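Local coordinates for protein putative dihydrodipicolinate synthase (Thermus thermophilus, PDB 2PCQ) that is a putative member of the dihydrodipicolinate synthase family, built as a parallel beta/alpha (TIM) barrel and assembled from four chains, at residues M1-I6 with V32-V37; R172-A178 with A189-L194; F181-A186 with L207-F211; A203-L207 with L222-L226. All coordinates share one frame. Numbering follows the deposited sequence.

Contact 1. Residues M1-I6 with V32-V37; sequences MILPPI and VDGLLV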
loop_
_atom_site.group_PDB
_atom_site.type_symbol
_atom_site.label_atom_id
_atom_site.label_comp_id
_atom_site.label_asym_id
_atom_site.label_seq_id
_atom_site.Cartn_x
_atom_site.Cartn_y
_atom_site.Cartn_z
HETATM N N MSE A 1 14.130 -0.381 -30.071
HETATM C CA MSE A 1 15.557 -0.726 -29.823
HETATM C C MSE A 1 15.734 -1.464 -28.509
HETATM O O MSE A 1 14.799 -1.579 -27.709
HETATM C CB MSE A 1 16.412 0.537 -29.803
HETATM C CG MSE A 1 16.286 1.379 -31.046
HETATM SE SE MSE A 1 17.567 2.812 -30.997
HETATM C CE MSE A 1 16.537 4.045 -29.894
ATOM N N ILE A 2 16.947 -1.955 -28.295
ATOM C CA ILE A 2 17.303 -2.666 -27.077
ATOM C C ILE A 2 18.509 -1.954 -26.484
ATOM O O ILE A 2 19.560 -1.867 -27.123
ATOM C CB ILE A 2 17.708 -4.138 -27.367
ATOM C CG1 ILE A 2 16.533 -4.912 -27.986
ATOM C CG2 ILE A 2 18.191 -4.808 -26.080
ATOM C CD1 ILE A 2 15.307 -4.988 -27.071
ATOM N N LEU A 3 18.341 -1.425 -25.278
ATOM C CA LEU A 3 19.428 -0.731 -24.598
ATOM C C LEU A 3 19.580 -1.262 -23.186
ATOM O O LEU A 3 18.599 -1.505 -22.494
ATOM C CB LEU A 3 19.173 0.778 -24.516
ATOM C CG LEU A 3 19.118 1.586 -25.808
ATOM C CD1 LEU A 3 17.745 1.452 -26.455
ATOM C CD2 LEU A 3 19.411 3.040 -25.489
ATOM N N PRO A 4 20.825 -1.468 -22.741
ATOM C CA PRO A 4 20.972 -1.970 -21.381
ATOM C C PRO A 4 21.356 -0.859 -20.408
ATOM O O PRO A 4 22.068 0.078 -20.770
ATOM C CB PRO A 4 22.091 -2.986 -21.524
ATOM C CG PRO A 4 23.023 -2.266 -22.470
ATOM C CD PRO A 4 22.062 -1.692 -23.518
ATOM N N PRO A 5 20.849 -0.929 -19.169
ATOM C CA PRO A 5 21.196 0.089 -18.176
ATOM C C PRO A 5 22.482 -0.459 -17.552
ATOM O O PRO A 5 22.435 -1.284 -16.636
ATOM C CB PRO A 5 20.010 0.049 -17.213
ATOM C CG PRO A 5 19.606 -1.394 -17.246
ATOM C CD PRO A 5 19.688 -1.724 -18.729
ATOM N N ILE A 6 23.633 -0.030 -18.060
ATOM C CA ILE A 6 24.888 -0.548 -17.535
ATOM C C ILE A 6 25.171 -0.139 -16.096
ATOM O O ILE A 6 24.934 0.999 -15.693
ATOM C CB ILE A 6 26.101 -0.145 -18.414
ATOM C CG1 ILE A 6 26.322 1.366 -18.371
ATOM C CG2 ILE A 6 25.876 -0.610 -19.850
ATOM C CD1 ILE A 6 27.632 1.793 -19.009
ATOM N N VAL A 32 24.376 -3.986 -28.533
ATOM C CA VAL A 32 23.097 -3.292 -28.399
ATOM C C VAL A 32 22.974 -2.036 -29.261
ATOM O O VAL A 32 23.940 -1.599 -29.881
ATOM C CB VAL A 32 22.859 -2.897 -26.920
ATOM C CG1 VAL A 32 22.738 -4.149 -26.059
ATOM C CG2 VAL A 32 24.025 -2.041 -26.420
ATOM N N ASP A 33 21.779 -1.453 -29.285
ATOM C CA ASP A 33 21.523 -0.249 -30.073
ATOM C C ASP A 33 22.095 1.012 -29.434
ATOM O O ASP A 33 22.323 2.013 -30.112
ATOM C CB ASP A 33 20.019 -0.075 -30.282
ATOM C CG ASP A 33 19.428 -1.152 -31.167
ATOM O OD1 ASP A 33 19.706 -1.132 -32.383
ATOM O OD2 ASP A 33 18.699 -2.023 -30.646
ATOM N N GLY A 34 22.312 0.957 -28.126
ATOM C CA GLY A 34 22.848 2.097 -27.411
ATOM C C GLY A 34 22.918 1.777 -25.934
ATOM O O GLY A 34 22.471 0.714 -25.506
ATOM N N LEU A 35 23.471 2.693 -25.150
ATOM C CA LEU A 35 23.596 2.471 -23.719
ATOM C C LEU A 35 22.836 3.498 -22.899
ATOM O O LEU A 35 22.624 4.630 -23.340
ATOM C CB LEU A 35 25.067 2.542 -23.295
ATOM C CG LEU A 35 26.117 1.647 -23.953
ATOM C CD1 LEU A 35 27.491 2.055 -23.432
ATOM C CD2 LEU A 35 25.837 0.178 -23.651
ATOM N N LEU A 36 22.425 3.085 -21.705
ATOM C CA LEU A 36 21.774 3.989 -20.767
ATOM C C LEU A 36 22.756 4.075 -19.609
ATOM O O LEU A 36 22.980 3.086 -18.905
ATOM C CB LEU A 36 20.435 3.438 -20.258
ATOM C CG LEU A 36 19.959 4.089 -18.944
ATOM C CD1 LEU A 36 19.904 5.610 -19.084
ATOM C CD2 LEU A 36 18.592 3.543 -18.559
ATOM N N VAL A 37 23.364 5.244 -19.434
ATOM C CA VAL A 37 24.319 5.460 -18.351
ATOM C C VAL A 37 23.571 6.062 -17.156
ATOM O O VAL A 37 22.761 6.968 -17.318
ATOM C CB VAL A 37 25.448 6.433 -18.782
ATOM C CG1 VAL A 37 26.453 6.600 -17.652
ATOM C CG2 VAL A 37 26.142 5.905 -20.027
HETATM O O HOH W 1 22.709 2.431 -16.268
#
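This is a parallel strand pairing in the wall of a TIM barrel: strand 2-6 lies beside strand 36-37, the two ends of a beta-alpha-beta unit whose crossover is helix 18-28. Pro-5 faces Leu-36 with CA atoms 4.7 Å apart. Around this pair the ladder runs from Leu-36 N to Pro-4 O (3.2 Å) and, more weakly, from Ile-6 N to Leu-36 O (3.3 Å, bent to 133°). A water donates to both Ile-6 O and Leu-36 O (2.7 Å each), bridging the two strands beside the weak bond. At the near end Asp-33 N gives to Ile-2 O (3.1 Å), and Asp-33 OD2 accepts from Ile-2 N (2.9 Å). The same OD2 forms a salt bridge with Arg-205. Between these ends a CB on Gly-34 would sit only 3.4 Å from Leu-3 CD2, a tight fit. The Pro-4 ring packs its CD against Val-32 CG2 (3.5 Å) and its CG against Leu-35 CD2 (3.9 Å), and Leu-35 CD2 also meets Ile-6 CG2 (3.9 Å). Neither proline can donate, so here Pro-4 serves through its O and the donors are Leu-36 N and, weakly, Ile-6 N; Asp-33 adds backbone and carboxylate bonds, and apolar contacts accompany this buried polar ladder.

Contact 2. Residues R172-A178 with A189-L194; sequences RVYTGHA and AEGGIL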
loop_
_atom_site.group_PDB
_atom_site.type_symbol
_atom_site.label_atom_id
_atom_site.label_comp_id
_atom_site.label_asym_id
_atom_site.label_seq_id
_atom_site.Cartn_x
_atom_site.Cartn_y
_atom_site.Cartn_z
ATOM N N ARG A 172 7.392 8.197 -27.697
ATOM C CA ARG A 172 8.103 6.931 -27.741
ATOM C C ARG A 172 8.143 6.221 -26.400
ATOM O O ARG A 172 8.704 6.719 -25.426
ATOM C CB ARG A 172 9.510 7.184 -28.275
ATOM C CG ARG A 172 9.484 7.847 -29.656
ATOM C CD ARG A 172 10.841 8.390 -30.038
ATOM N NE ARG A 172 11.848 7.339 -30.047
ATOM C CZ ARG A 172 13.153 7.566 -30.126
ATOM N NH1 ARG A 172 13.601 8.812 -30.201
ATOM N NH2 ARG A 172 14.007 6.550 -30.140
ATOM N N VAL A 173 7.549 5.037 -26.371
ATOM C CA VAL A 173 7.468 4.253 -25.152
ATOM C C VAL A 173 8.479 3.126 -25.060
ATOM O O VAL A 173 8.554 2.269 -25.941
ATOM C CB VAL A 173 6.061 3.642 -24.990
ATOM C CG1 VAL A 173 6.000 2.800 -23.724
ATOM C CG2 VAL A 173 5.012 4.757 -24.958
ATOM N N TYR A 174 9.245 3.137 -23.975
ATOM C CA TYR A 174 10.235 2.103 -23.708
ATOM C C TYR A 174 9.880 1.440 -22.389
ATOM O O TYR A 174 9.595 2.119 -21.404
ATOM C CB TYR A 174 11.636 2.710 -23.630
ATOM C CG TYR A 174 12.329 2.723 -24.968
ATOM C CD1 TYR A 174 13.030 1.605 -25.412
ATOM C CD2 TYR A 174 12.200 3.807 -25.833
ATOM C CE1 TYR A 174 13.577 1.557 -26.685
ATOM C CE2 TYR A 174 12.744 3.770 -27.117
ATOM C CZ TYR A 174 13.429 2.636 -27.535
ATOM O OH TYR A 174 13.942 2.556 -28.810
ATOM N N THR A 175 9.861 0.115 -22.365
ATOM C CA THR A 175 9.556 -0.564 -21.120
ATOM C C THR A 175 10.867 -0.980 -20.477
ATOM O O THR A 175 11.829 -1.319 -21.171
ATOM C CB THR A 175 8.681 -1.815 -21.340
ATOM O OG1 THR A 175 8.430 -2.437 -20.075
ATOM C CG2 THR A 175 9.380 -2.813 -22.254
ATOM N N GLY A 176 10.912 -0.926 -19.150
ATOM C CA GLY A 176 12.112 -1.325 -18.441
ATOM C C GLY A 176 11.849 -2.609 -17.679
ATOM O O GLY A 176 12.664 -3.029 -16.858
ATOM N N HIS A 177 10.708 -3.236 -17.965
ATOM C CA HIS A 177 10.298 -4.471 -17.292
ATOM C C HIS A 177 10.450 -5.705 -18.192
ATOM O O HIS A 177 9.633 -5.945 -19.081
ATOM C CB HIS A 177 8.841 -4.343 -16.837
ATOM C CG HIS A 177 8.410 -5.408 -15.880
ATOM N ND1 HIS A 177 8.905 -5.500 -14.596
ATOM C CD2 HIS A 177 7.526 -6.423 -16.014
ATOM C CE1 HIS A 177 8.342 -6.525 -13.981
ATOM N NE2 HIS A 177 7.501 -7.102 -14.821
ATOM N N ALA A 178 11.482 -6.499 -17.933
ATOM C CA ALA A 178 11.768 -7.684 -18.737
ATOM C C ALA A 178 10.739 -8.818 -18.733
ATOM O O ALA A 178 10.422 -9.365 -19.790
ATOM C CB ALA A 178 13.142 -8.241 -18.358
ATOM N N ALA A 189 5.004 -0.629 -27.188
ATOM C CA ALA A 189 6.329 -0.152 -26.796
ATOM C C ALA A 189 7.286 -0.202 -27.985
ATOM O O ALA A 189 7.261 -1.148 -28.776
ATOM C CB ALA A 189 6.876 -0.994 -25.649
ATOM N N GLU A 190 8.121 0.824 -28.108
ATOM C CA GLU A 190 9.095 0.899 -29.192
ATOM C C GLU A 190 10.213 -0.105 -28.940
ATOM O O GLU A 190 10.834 -0.616 -29.873
ATOM C CB GLU A 190 9.679 2.312 -29.283
ATOM C CG GLU A 190 10.743 2.484 -30.367
ATOM C CD GLU A 190 11.337 3.882 -30.384
ATOM O OE1 GLU A 190 10.572 4.855 -30.535
ATOM O OE2 GLU A 190 12.570 4.009 -30.245
ATOM N N GLY A 191 10.470 -0.387 -27.671
ATOM C CA GLY A 191 11.513 -1.336 -27.340
ATOM C C GLY A 191 11.689 -1.477 -25.847
ATOM O O GLY A 191 10.786 -1.156 -25.072
ATOM N N GLY A 192 12.860 -1.954 -25.442
ATOM C CA GLY A 192 13.118 -2.132 -24.031
ATOM C C GLY A 192 14.507 -1.725 -23.584
ATOM O O GLY A 192 15.500 -1.929 -24.290
ATOM N N ILE A 193 14.560 -1.110 -22.409
ATOM C CA ILE A 193 15.813 -0.699 -21.789
ATOM C C ILE A 193 15.784 -1.618 -20.577
ATOM O O ILE A 193 15.194 -1.304 -19.543
ATOM C CB ILE A 193 15.779 0.789 -21.394
ATOM C CG1 ILE A 193 15.625 1.639 -22.662
ATOM C CG2 ILE A 193 17.058 1.164 -20.648
ATOM C CD1 ILE A 193 15.600 3.141 -22.425
ATOM N N LEU A 194 16.412 -2.779 -20.743
ATOM C CA LEU A 194 16.384 -3.829 -19.737
ATOM C C LEU A 194 17.710 -4.233 -19.123
ATOM O O LEU A 194 18.694 -4.444 -19.829
ATOM C CB LEU A 194 15.751 -5.068 -20.369
ATOM C CG LEU A 194 14.492 -4.835 -21.206
ATOM C CD1 LEU A 194 14.196 -6.055 -22.074
ATOM C CD2 LEU A 194 13.324 -4.546 -20.276
#
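Tyr-174 lays its ring across a hollow left by Gly-191, whose N lies over one ring face; Tyr-174 CD1 comes within 3.4 Å of Gly-191 C. A CB on Gly-191 would sit 2.9 Å from Tyr-174 CE1, a clash, so the missing side chain is what admits the ring. Ile-193 CG1 fills in beside it, 3.8 Å from Tyr-174 CD1. Farther along, Leu-194 CD2 drops into the turn after the strand, 3.6 Å from both Gly-176 C and Ala-178 N. The backbones mesh in parallel through Glu-190 N to Val-173 O (2.6 Å), Thr-175 N to Gly-191 O (3.1 Å) and Ile-193 N to Thr-175 O (3.0 Å). Arg-172 makes a two-bond salt bridge, NE to Glu-190 OE1 (2.8 Å) and NH2 to Glu-190 OE2 (2.9 Å); OE2, at the Tyr-174 ring edge, also accepts a very short bond from Tyr-174 OH (2.5 Å). With helix 181-186, which packs on Thr-175 and Ala-189, the strands form the barrel's last beta-alpha-beta unit; helix 158-167 packs on Val-173, whereas Tyr-204 of helix 201-212 packs on Leu-194.

Contact 3. Residues F181-A186 with L207-F211; sequences FLGALA and LLDHF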
loop_
_atom_site.group_PDB
_atom_site.type_symbol
_atom_site.label_atom_id
_atom_site.label_comp_id
_atom_site.label_asym_id
_atom_site.label_seq_id
_atom_site.Cartn_x
_atom_site.Cartn_y
_atom_site.Cartn_z
ATOM N N PHE A 181 7.939 -8.217 -21.236
ATOM C CA PHE A 181 8.405 -7.628 -22.484
ATOM C C PHE A 181 7.502 -7.830 -23.703
ATOM O O PHE A 181 7.116 -6.857 -24.354
ATOM C CB PHE A 181 9.826 -8.114 -22.795
ATOM C CG PHE A 181 10.518 -7.317 -23.866
ATOM C CD1 PHE A 181 10.437 -5.925 -23.875
ATOM C CD2 PHE A 181 11.255 -7.949 -24.858
ATOM C CE1 PHE A 181 11.079 -5.175 -24.856
ATOM C CE2 PHE A 181 11.906 -7.209 -25.849
ATOM C CZ PHE A 181 11.816 -5.819 -25.847
ATOM N N LEU A 182 7.156 -9.074 -24.017
ATOM C CA LEU A 182 6.312 -9.317 -25.183
ATOM C C LEU A 182 4.953 -8.638 -25.029
ATOM O O LEU A 182 4.373 -8.166 -26.007
ATOM C CB LEU A 182 6.131 -10.821 -25.423
ATOM C CG LEU A 182 5.310 -11.201 -26.662
ATOM C CD1 LEU A 182 5.900 -10.538 -27.898
ATOM C CD2 LEU A 182 5.298 -12.716 -26.829
ATOM N N GLY A 183 4.451 -8.583 -23.800
ATOM C CA GLY A 183 3.171 -7.937 -23.562
ATOM C C GLY A 183 3.253 -6.447 -23.850
ATOM O O GLY A 183 2.332 -5.865 -24.419
ATOM N N ALA A 184 4.360 -5.827 -23.453
ATOM C CA ALA A 184 4.564 -4.400 -23.679
ATOM C C ALA A 184 4.651 -4.118 -25.176
ATOM O O ALA A 184 4.100 -3.127 -25.662
ATOM C CB ALA A 184 5.832 -3.940 -22.991
ATOM N N LEU A 185 5.349 -4.990 -25.902
ATOM C CA LEU A 185 5.495 -4.835 -27.346
ATOM C C LEU A 185 4.130 -4.901 -28.022
ATOM O O LEU A 185 3.830 -4.118 -28.922
ATOM C CB LEU A 185 6.411 -5.927 -27.913
ATOM C CG LEU A 185 7.877 -5.876 -27.465
ATOM C CD1 LEU A 185 8.652 -7.008 -28.133
ATOM C CD2 LEU A 185 8.488 -4.524 -27.831
ATOM N N ALA A 186 3.302 -5.840 -27.577
ATOM C CA ALA A 186 1.968 -5.991 -28.138
ATOM C C ALA A 186 1.195 -4.704 -27.895
ATOM O O ALA A 186 0.357 -4.308 -28.708
ATOM C CB ALA A 186 1.252 -7.161 -27.480
ATOM N N LEU A 207 13.747 -11.316 -29.790
ATOM C CA LEU A 207 12.347 -11.323 -29.384
ATOM C C LEU A 207 11.642 -10.133 -30.024
ATOM O O LEU A 207 10.542 -10.262 -30.563
ATOM C CB LEU A 207 12.240 -11.264 -27.852
ATOM C CG LEU A 207 10.857 -11.187 -27.197
ATOM C CD1 LEU A 207 9.885 -12.138 -27.874
ATOM C CD2 LEU A 207 10.998 -11.537 -25.715
ATOM N N LEU A 208 12.288 -8.975 -29.960
ATOM C CA LEU A 208 11.753 -7.762 -30.554
ATOM C C LEU A 208 11.579 -7.971 -32.065
ATOM O O LEU A 208 10.548 -7.603 -32.636
ATOM C CB LEU A 208 12.707 -6.589 -30.292
ATOM C CG LEU A 208 12.410 -5.259 -30.994
ATOM C CD1 LEU A 208 11.010 -4.785 -30.638
ATOM C CD2 LEU A 208 13.447 -4.219 -30.586
ATOM N N ASP A 209 12.582 -8.567 -32.706
ATOM C CA ASP A 209 12.518 -8.818 -34.145
ATOM C C ASP A 209 11.371 -9.760 -34.508
ATOM O O ASP A 209 10.629 -9.499 -35.457
ATOM C CB ASP A 209 13.838 -9.401 -34.664
ATOM C CG ASP A 209 14.957 -8.375 -34.703
ATOM O OD1 ASP A 209 14.664 -7.170 -34.872
ATOM O OD2 ASP A 209 16.134 -8.772 -34.583
ATOM N N HIS A 210 11.232 -10.854 -33.763
ATOM C CA HIS A 210 10.151 -11.803 -34.019
ATOM C C HIS A 210 8.809 -11.079 -34.001
ATOM O O HIS A 210 7.972 -11.280 -34.879
ATOM C CB HIS A 210 10.114 -12.907 -32.956
ATOM C CG HIS A 210 11.152 -13.971 -33.137
ATOM N ND1 HIS A 210 11.370 -14.603 -34.343
ATOM C CD2 HIS A 210 11.986 -14.561 -32.248
ATOM C CE1 HIS A 210 12.292 -15.536 -34.188
ATOM N NE2 HIS A 210 12.682 -15.532 -32.924
ATOM N N PHE A 211 8.600 -10.239 -32.992
ATOM C CA PHE A 211 7.343 -9.513 -32.884
ATOM C C PHE A 211 7.149 -8.579 -34.068
ATOM O O PHE A 211 6.106 -8.604 -34.716
ATOM C CB PHE A 211 7.283 -8.699 -31.588
ATOM C CG PHE A 211 6.013 -7.913 -31.440
ATOM C CD1 PHE A 211 4.823 -8.546 -31.089
ATOM C CD2 PHE A 211 5.994 -6.545 -31.699
ATOM C CE1 PHE A 211 3.630 -7.826 -31.004
ATOM C CE2 PHE A 211 4.810 -5.817 -31.617
ATOM C CZ PHE A 211 3.628 -6.458 -31.267
#
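Leu-207 opens the contact between segments 181-186 and 207-211, helical pieces whose axes cross at -37° and come within 10.6 Å. Its CD2 meets the edge of the Phe-181 ring, 3.7 Å from Phe-181 CD2, and its CD1 lies 4.3 Å from Leu-182 CD1. Leu-208 follows, with CD1 3.8 Å from Leu-185 CD2; this leucine also touches Ile-2 of the first barrel strand. One turn after Leu-207, Phe-211 points back at the partner helix and lies against its last turn. Leu-185 CB stands over the ring face, 4.0 Å from the Phe-211 centroid, in a CH-pi contact. Leu-182 CD1 is 3.9 Å from Phe-211 CD1, and Phe-211 CZ reaches 3.3 Å from Leu-185 O and 3.6 Å from Ala-186 CA. A second subunit adjoins this end, where its Leu-216 packs on Phe-211 and its Gln-220 NE2 is hydrogen-bonded to Ala-186 O. No hydrogen bond links the two segments: two successive outer helices of the barrel are joined by leucine, alanine and phenylalanine side chains, so the fit rests on shape and apolar burial.

Contact 4. Residues A203-L207 with L222-L226; sequences AYRAL and LQKKL
Two helical segments, 203-207 and 222-226, run nearly antiparallel, at 153° between N-to-C directions (signed crossing -153°), with axes 10.2 Å apart. Phi/psi stay near -65/-40, with Leu-226 at -87/-11 the departure; Leu-207 N is bonded to Ala-203 O at 3.0 Å and Leu-226 N to Leu-222 O at 2.9 Å. The closest CA pair is Leu-207 with Leu-222, 6.1 Å. Ala-203 directs its CB toward the partner, 3.8 Å from Leu-226 CD2, while its O lies 3.4 Å from Leu-222 CD2. Tyr-204 (chi1 m) starts away from the partner, yet its ring swings back so that Leu-226 CD1 sits over one face, 3.8 Å from the centroid, a CH-pi contact. A water lies 2.7 Å from Tyr-204 OH and donates to Leu-226 O at 2.9 Å. Ala-206 CB touches Leu-222 CD2 at 3.7 Å. Leu-207 (t, p) brings CB to 3.8 Å from Leu-222 CD2, and its CD2 to 3.9 Å from Gln-223 CA and 4.2 Å from Leu-226 CD1. Leu-222 is t, p; Leu-226 is m, t. The result is a helical hairpin with a mainly apolar interface, in which helix 201-212, on the outside of the TIM barrel, packs against the long helix 216-247. Gln-223 hydrogen-bonds to Pro-179 O and Leu-182 N, tying the hairpin to helix 181-186, and Trp-281 touches Ala-203 and Ala-206.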
loop_
_atom_site.group_PDB
_atom_site.type_symbol
_atom_site.label_atom_id
_atom_site.label_comp_id
_atom_site.label_asym_id
_atom_site.label_seq_id
_atom_site.Cartn_x
_atom_site.Cartn_y
_atom_site.Cartn_z
ATOM N N ALA A 203 19.310 -11.908 -27.286
ATOM C CA ALA A 203 18.044 -12.610 -27.108
ATOM C C ALA A 203 16.858 -11.650 -27.120
ATOM O O ALA A 203 15.857 -11.894 -27.795
ATOM C CB ALA A 203 18.062 -13.402 -25.810
ATOM N N TYR A 204 16.967 -10.553 -26.375
ATOM C CA TYR A 204 15.883 -9.580 -26.335
ATOM C C TYR A 204 15.713 -8.913 -27.695
ATOM O O TYR A 204 14.607 -8.546 -28.079
ATOM C CB TYR A 204 16.141 -8.559 -25.222
ATOM C CG TYR A 204 15.875 -9.156 -23.855
ATOM C CD1 TYR A 204 14.566 -9.350 -23.404
ATOM C CD2 TYR A 204 16.921 -9.617 -23.055
ATOM C CE1 TYR A 204 14.307 -9.994 -22.194
ATOM C CE2 TYR A 204 16.672 -10.266 -21.844
ATOM C CZ TYR A 204 15.363 -10.451 -21.423
ATOM O OH TYR A 204 15.111 -11.100 -20.239
ATOM N N ARG A 205 16.812 -8.778 -28.430
ATOM C CA ARG A 205 16.772 -8.191 -29.769
ATOM C C ARG A 205 15.988 -9.139 -30.686
ATOM O O ARG A 205 15.153 -8.712 -31.488
ATOM C CB ARG A 205 18.196 -8.028 -30.309
ATOM C CG ARG A 205 18.270 -7.607 -31.770
ATOM C CD ARG A 205 18.001 -6.120 -31.907
ATOM N NE ARG A 205 16.796 -5.831 -32.666
ATOM C CZ ARG A 205 16.338 -4.604 -32.894
ATOM N NH1 ARG A 205 16.987 -3.550 -32.416
ATOM N NH2 ARG A 205 15.234 -4.433 -33.608
ATOM N N ALA A 206 16.266 -10.431 -30.552
ATOM C CA ALA A 206 15.600 -11.451 -31.354
ATOM C C ALA A 206 14.102 -11.478 -31.060
ATOM O O ALA A 206 13.282 -11.644 -31.966
ATOM C CB ALA A 206 16.219 -12.820 -31.070
ATOM N N LEU A 207 13.747 -11.316 -29.790
ATOM C CA LEU A 207 12.347 -11.323 -29.384
ATOM C C LEU A 207 11.642 -10.133 -30.024
ATOM O O LEU A 207 10.542 -10.262 -30.563
ATOM C CB LEU A 207 12.240 -11.264 -27.852
ATOM C CG LEU A 207 10.857 -11.187 -27.197
ATOM C CD1 LEU A 207 9.885 -12.138 -27.874
ATOM C CD2 LEU A 207 10.998 -11.537 -25.715
ATOM N N LEU A 222 10.277 -17.429 -27.151
ATOM C CA LEU A 222 11.463 -16.746 -26.649
ATOM C C LEU A 222 11.117 -15.983 -25.367
ATOM O O LEU A 222 11.923 -15.913 -24.437
ATOM C CB LEU A 222 12.022 -15.799 -27.716
ATOM C CG LEU A 222 13.431 -15.247 -27.479
ATOM C CD1 LEU A 222 14.363 -16.369 -27.035
ATOM C CD2 LEU A 222 13.945 -14.589 -28.758
ATOM N N GLN A 223 9.909 -15.424 -25.323
ATOM C CA GLN A 223 9.434 -14.692 -24.150
ATOM C C GLN A 223 9.387 -15.645 -22.951
ATOM O O GLN A 223 9.781 -15.288 -21.840
ATOM C CB GLN A 223 8.044 -14.105 -24.440
ATOM C CG GLN A 223 7.124 -13.885 -23.230
ATOM C CD GLN A 223 7.585 -12.790 -22.287
ATOM O OE1 GLN A 223 8.081 -11.742 -22.714
ATOM N NE2 GLN A 223 7.396 -13.017 -20.992
ATOM N N LYS A 224 8.910 -16.863 -23.183
ATOM C CA LYS A 224 8.836 -17.859 -22.122
ATOM C C LYS A 224 10.242 -18.286 -21.700
ATOM O O LYS A 224 10.518 -18.464 -20.512
ATOM C CB LYS A 224 8.037 -19.074 -22.602
ATOM C CG LYS A 224 6.569 -18.758 -22.856
ATOM C CD LYS A 224 5.895 -19.798 -23.743
ATOM C CE LYS A 224 5.884 -21.170 -23.105
ATOM N NZ LYS A 224 5.226 -22.168 -23.998
ATOM N N LYS A 225 11.130 -18.441 -22.676
ATOM C CA LYS A 225 12.505 -18.845 -22.402
ATOM C C LYS A 225 13.251 -17.810 -21.562
ATOM O O LYS A 225 14.035 -18.164 -20.677
ATOM C CB LYS A 225 13.261 -19.070 -23.712
ATOM C CG LYS A 225 14.728 -19.448 -23.525
ATOM C CD LYS A 225 15.400 -19.741 -24.859
ATOM C CE LYS A 225 14.792 -20.968 -25.529
ATOM N NZ LYS A 225 14.960 -22.191 -24.693
ATOM N N LEU A 226 13.001 -16.534 -21.838
ATOM C CA LEU A 226 13.669 -15.453 -21.118
ATOM C C LEU A 226 12.987 -15.029 -19.811
ATOM O O LEU A 226 13.563 -14.274 -19.025
ATOM C CB LEU A 226 13.813 -14.231 -22.035
ATOM C CG LEU A 226 14.654 -14.419 -23.303
ATOM C CD1 LEU A 226 14.600 -13.154 -24.163
ATOM C CD2 LEU A 226 16.094 -14.745 -22.913
HETATM O O HOH W 2 12.604 -11.604 -19.366
#

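How the contacts relate
The barrel closes where contact 1 meets contact 2, strand 2-6 bordering strand 191-193, with Met-1 O 3.0 Å from Gly-192 N and Leu-3 N 3.1 Å from Gly-192 O, both probable hydrogen bonds. Contacts 3 and 4 lie farther out, with centres 8 Å apart, and share Leu-207, which meets helix 181-186 and helix 216-247. Inner and outer layers join where Ile-2 CD1 packs on Phe-181 CZ (3.8 Å), Leu-194 CD1 on Tyr-204 CD1 (3.6 Å) and Thr-175 CG2 on Phe-181 CD1 (3.7 Å), and where Asp-33 OD2 bridges to Arg-205 NH1 (2.9 Å). The side chain of Arg-172 in contact 2 is about 8 Å from the bound potassium ion.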